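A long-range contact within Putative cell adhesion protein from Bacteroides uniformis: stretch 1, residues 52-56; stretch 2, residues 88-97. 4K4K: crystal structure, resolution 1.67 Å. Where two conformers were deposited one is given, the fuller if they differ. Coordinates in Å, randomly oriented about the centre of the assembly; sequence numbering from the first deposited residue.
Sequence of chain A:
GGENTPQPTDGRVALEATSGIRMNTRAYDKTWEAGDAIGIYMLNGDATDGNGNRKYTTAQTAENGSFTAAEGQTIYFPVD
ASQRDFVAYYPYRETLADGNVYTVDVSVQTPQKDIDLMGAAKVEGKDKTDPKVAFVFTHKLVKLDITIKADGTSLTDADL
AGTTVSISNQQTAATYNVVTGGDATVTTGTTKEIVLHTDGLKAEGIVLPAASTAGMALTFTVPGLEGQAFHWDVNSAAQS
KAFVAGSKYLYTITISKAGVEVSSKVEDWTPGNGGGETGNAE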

# COMPACT_ATOMS: atom_id res chain seq x y z
N GLY A 52 -3.75 -7.71 21.50
CA GLY A 52 -3.63 -6.74 20.41
C GLY A 52 -3.91 -7.41 19.09
O GLY A 52 -4.21 -8.62 19.05
N ASN A 53 -3.79 -6.66 17.98
CA ASN A 53 -3.89 -7.24 16.63
C ASN A 53 -5.17 -8.09 16.46
O ASN A 53 -5.12 -9.25 16.00
N ARG A 54 -6.31 -7.50 16.84
CA ARG A 54 -7.62 -8.15 16.74
C ARG A 54 -8.06 -8.18 15.28
O ARG A 54 -8.08 -7.15 14.63
N LYS A 55 -8.42 -9.36 14.76
CA LYS A 55 -8.81 -9.49 13.36
C LYS A 55 -10.22 -9.00 13.10
O LYS A 55 -11.16 -9.50 13.70
N TYR A 56 -10.35 -8.04 12.19
CA TYR A 56 -11.63 -7.48 11.73
C TYR A 56 -11.68 -7.59 10.23
O TYR A 56 -10.67 -7.32 9.56
N ALA A 88 -4.99 0.83 13.71
CA ALA A 88 -5.21 -0.34 12.86
C ALA A 88 -4.24 -0.35 11.72
O ALA A 88 -3.63 0.68 11.39
N TYR A 89 -4.11 -1.51 11.07
CA TYR A 89 -3.26 -1.63 9.90
C TYR A 89 -3.87 -2.64 8.94
O TYR A 89 -4.71 -3.46 9.32
N TYR A 90 -3.43 -2.57 7.70
CA TYR A 90 -3.84 -3.48 6.63
C TYR A 90 -2.58 -3.85 5.85
O TYR A 90 -1.76 -2.97 5.63
N PRO A 91 -2.43 -5.09 5.34
CA PRO A 91 -3.32 -6.25 5.53
C PRO A 91 -2.99 -7.00 6.79
O PRO A 91 -1.81 -7.17 7.16
N TYR A 92 -4.03 -7.44 7.48
CA TYR A 92 -3.89 -8.21 8.71
C TYR A 92 -2.93 -9.39 8.54
O TYR A 92 -2.95 -10.07 7.50
N ARG A 93 -2.07 -9.61 9.55
CA ARG A 93 -1.17 -10.76 9.70
C ARG A 93 -1.46 -11.41 11.02
O ARG A 93 -1.50 -10.71 12.03
N GLU A 94 -1.66 -12.75 11.03
CA GLU A 94 -1.97 -13.50 12.25
C GLU A 94 -0.86 -13.34 13.29
O GLU A 94 -1.16 -13.15 14.47
N THR A 95 0.40 -13.37 12.85
CA THR A 95 1.54 -13.21 13.75
C THR A 95 2.43 -12.09 13.22
O THR A 95 2.92 -12.15 12.10
N LEU A 96 2.64 -11.07 14.05
CA LEU A 96 3.53 -9.97 13.72
C LEU A 96 4.89 -10.25 14.35
O LEU A 96 4.98 -11.09 15.24
N ALA A 97 5.93 -9.57 13.89
CA ALA A 97 7.24 -9.72 14.53
C ALA A 97 7.18 -9.06 15.90
O ALA A 97 6.38 -8.12 16.12

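Asn-53 and Tyr-92 cover most of the surface in this small contact, which buries 291 Å² in all, and Lys-55 adds a third, aliphatic part. The side chain of Asn-53 points toward the second stretch with a t rotamer, and its amide suits the place because it can accept and donate at once. Its OD1 accepts a hydrogen bond from Tyr-89 OH at 2.6 Å, while its ND2 donates to Arg-93 O at 2.8 Å, nearly in line at 172°. Tyr-89 (chi1 p) starts sideways, but its long ring carries the hydroxyl to the amide; that same OH accepts from Arg-93 N at 3.0 Å, tying the loop back to the strand. Leu-96 (m, t) also points toward the first stretch, and its CD1 makes a van der Waals contact with the amide carbon, 4.0 Å from Asn-53 CG.

Tyr-92 (chi1 t) also points in, offering a broad ring face to the extended, all-t chain of Lys-55. Lys-55 CG lies 3.8 Å from the centroid of the Tyr-92 ring, 8° off its normal, a CH-pi contact that uses the lysine's methylenes. Tyr-92 OH donates to Glu-94 OE1 at 2.7 Å. Two waters complete the polar network: one donates to both Asn-53 O and Tyr-92 OH, and the other accepts from Asn-53 ND2 and donates to Glu-94 O. Arg-54, on the intervening strand position, points away.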

# COMPACT_ATOMS: atom_id res chain seq x y z
CB ASN A 53 -2.63 -8.11 16.35
CG ASN A 53 -2.54 -8.52 14.90
OD1 ASN A 53 -3.00 -7.82 13.99
ND2 ASN A 53 -1.94 -9.69 14.65
CB ARG A 54 -8.64 -7.40 17.62
CG ARG A 54 -8.25 -7.29 19.09
CD ARG A 54 -8.64 -8.52 19.89
NE ARG A 54 -8.37 -8.37 21.31
CZ ARG A 54 -9.30 -8.26 22.26
NH1 ARG A 54 -10.59 -8.29 21.94
NH2 ARG A 54 -8.95 -8.14 23.53
CB LYS A 55 -8.68 -10.96 12.91
CG LYS A 55 -8.93 -11.16 11.41
CD LYS A 55 -8.96 -12.64 11.04
CE LYS A 55 -8.97 -12.84 9.55
NZ LYS A 55 -8.90 -14.29 9.21
CB TYR A 56 -11.77 -6.02 12.18
CG TYR A 56 -12.31 -5.86 13.58
CD1 TYR A 56 -11.57 -6.26 14.69
CD2 TYR A 56 -13.54 -5.25 13.80
CE1 TYR A 56 -12.08 -6.14 15.99
CE2 TYR A 56 -14.05 -5.09 15.09
CZ TYR A 56 -13.30 -5.51 16.18
OH TYR A 56 -13.85 -5.39 17.44
CB ALA A 88 -6.66 -0.35 12.31
CB TYR A 89 -1.79 -2.04 10.28
CG TYR A 89 -1.71 -3.49 10.69
CD1 TYR A 89 -2.12 -3.90 11.96
CD2 TYR A 89 -1.33 -4.48 9.78
CE1 TYR A 89 -2.13 -5.25 12.32
CE2 TYR A 89 -1.35 -5.84 10.12
CZ TYR A 89 -1.79 -6.22 11.38
OH TYR A 89 -1.80 -7.56 11.71
CB TYR A 90 -4.87 -2.75 5.70
CG TYR A 90 -5.14 -3.49 4.41
CD1 TYR A 90 -6.11 -4.48 4.34
CD2 TYR A 90 -4.33 -3.29 3.28
CE1 TYR A 90 -6.29 -5.25 3.18
CE2 TYR A 90 -4.54 -4.01 2.10
CZ TYR A 90 -5.52 -4.99 2.06
OH TYR A 90 -5.72 -5.73 0.92
CB PRO A 91 -3.05 -7.08 4.26
CG PRO A 91 -1.57 -6.84 4.00
CD PRO A 91 -1.28 -5.41 4.47
CB TYR A 92 -5.27 -8.76 9.12
CG TYR A 92 -5.23 -9.75 10.25
CD1 TYR A 92 -5.14 -9.33 11.58
CD2 TYR A 92 -5.25 -11.13 10.00
CE1 TYR A 92 -5.12 -10.24 12.63
CE2 TYR A 92 -5.20 -12.05 11.04
CZ TYR A 92 -5.16 -11.61 12.36
OH TYR A 92 -5.14 -12.52 13.38
CB ARG A 93 0.31 -10.37 9.66
CG ARG A 93 0.75 -9.85 8.34
CD ARG A 93 2.18 -10.24 8.13
NE ARG A 93 2.61 -9.81 6.82
CZ ARG A 93 3.79 -9.27 6.59
NH1 ARG A 93 4.66 -9.09 7.58
NH2 ARG A 93 4.12 -8.90 5.36
CB GLU A 94 -2.20 -14.99 11.90
CG GLU A 94 -2.67 -15.85 13.07
CD GLU A 94 -3.94 -15.44 13.80
OE1 GLU A 94 -4.96 -15.16 13.13
OE2 GLU A 94 -3.92 -15.45 15.05
CB THR A 95 2.32 -14.54 13.91
OG1 THR A 95 1.42 -15.58 14.30
CG2 THR A 95 3.43 -14.44 14.96
CB LEU A 96 2.95 -8.64 14.24
CG LEU A 96 1.75 -8.12 13.44
CD1 LEU A 96 1.05 -7.01 14.19
CD2 LEU A 96 2.17 -7.64 12.01
CB ALA A 97 8.34 -9.11 13.66
O HOH W 1 -5.44 -11.97 15.97
O HOH W 2 -1.39 -11.59 16.92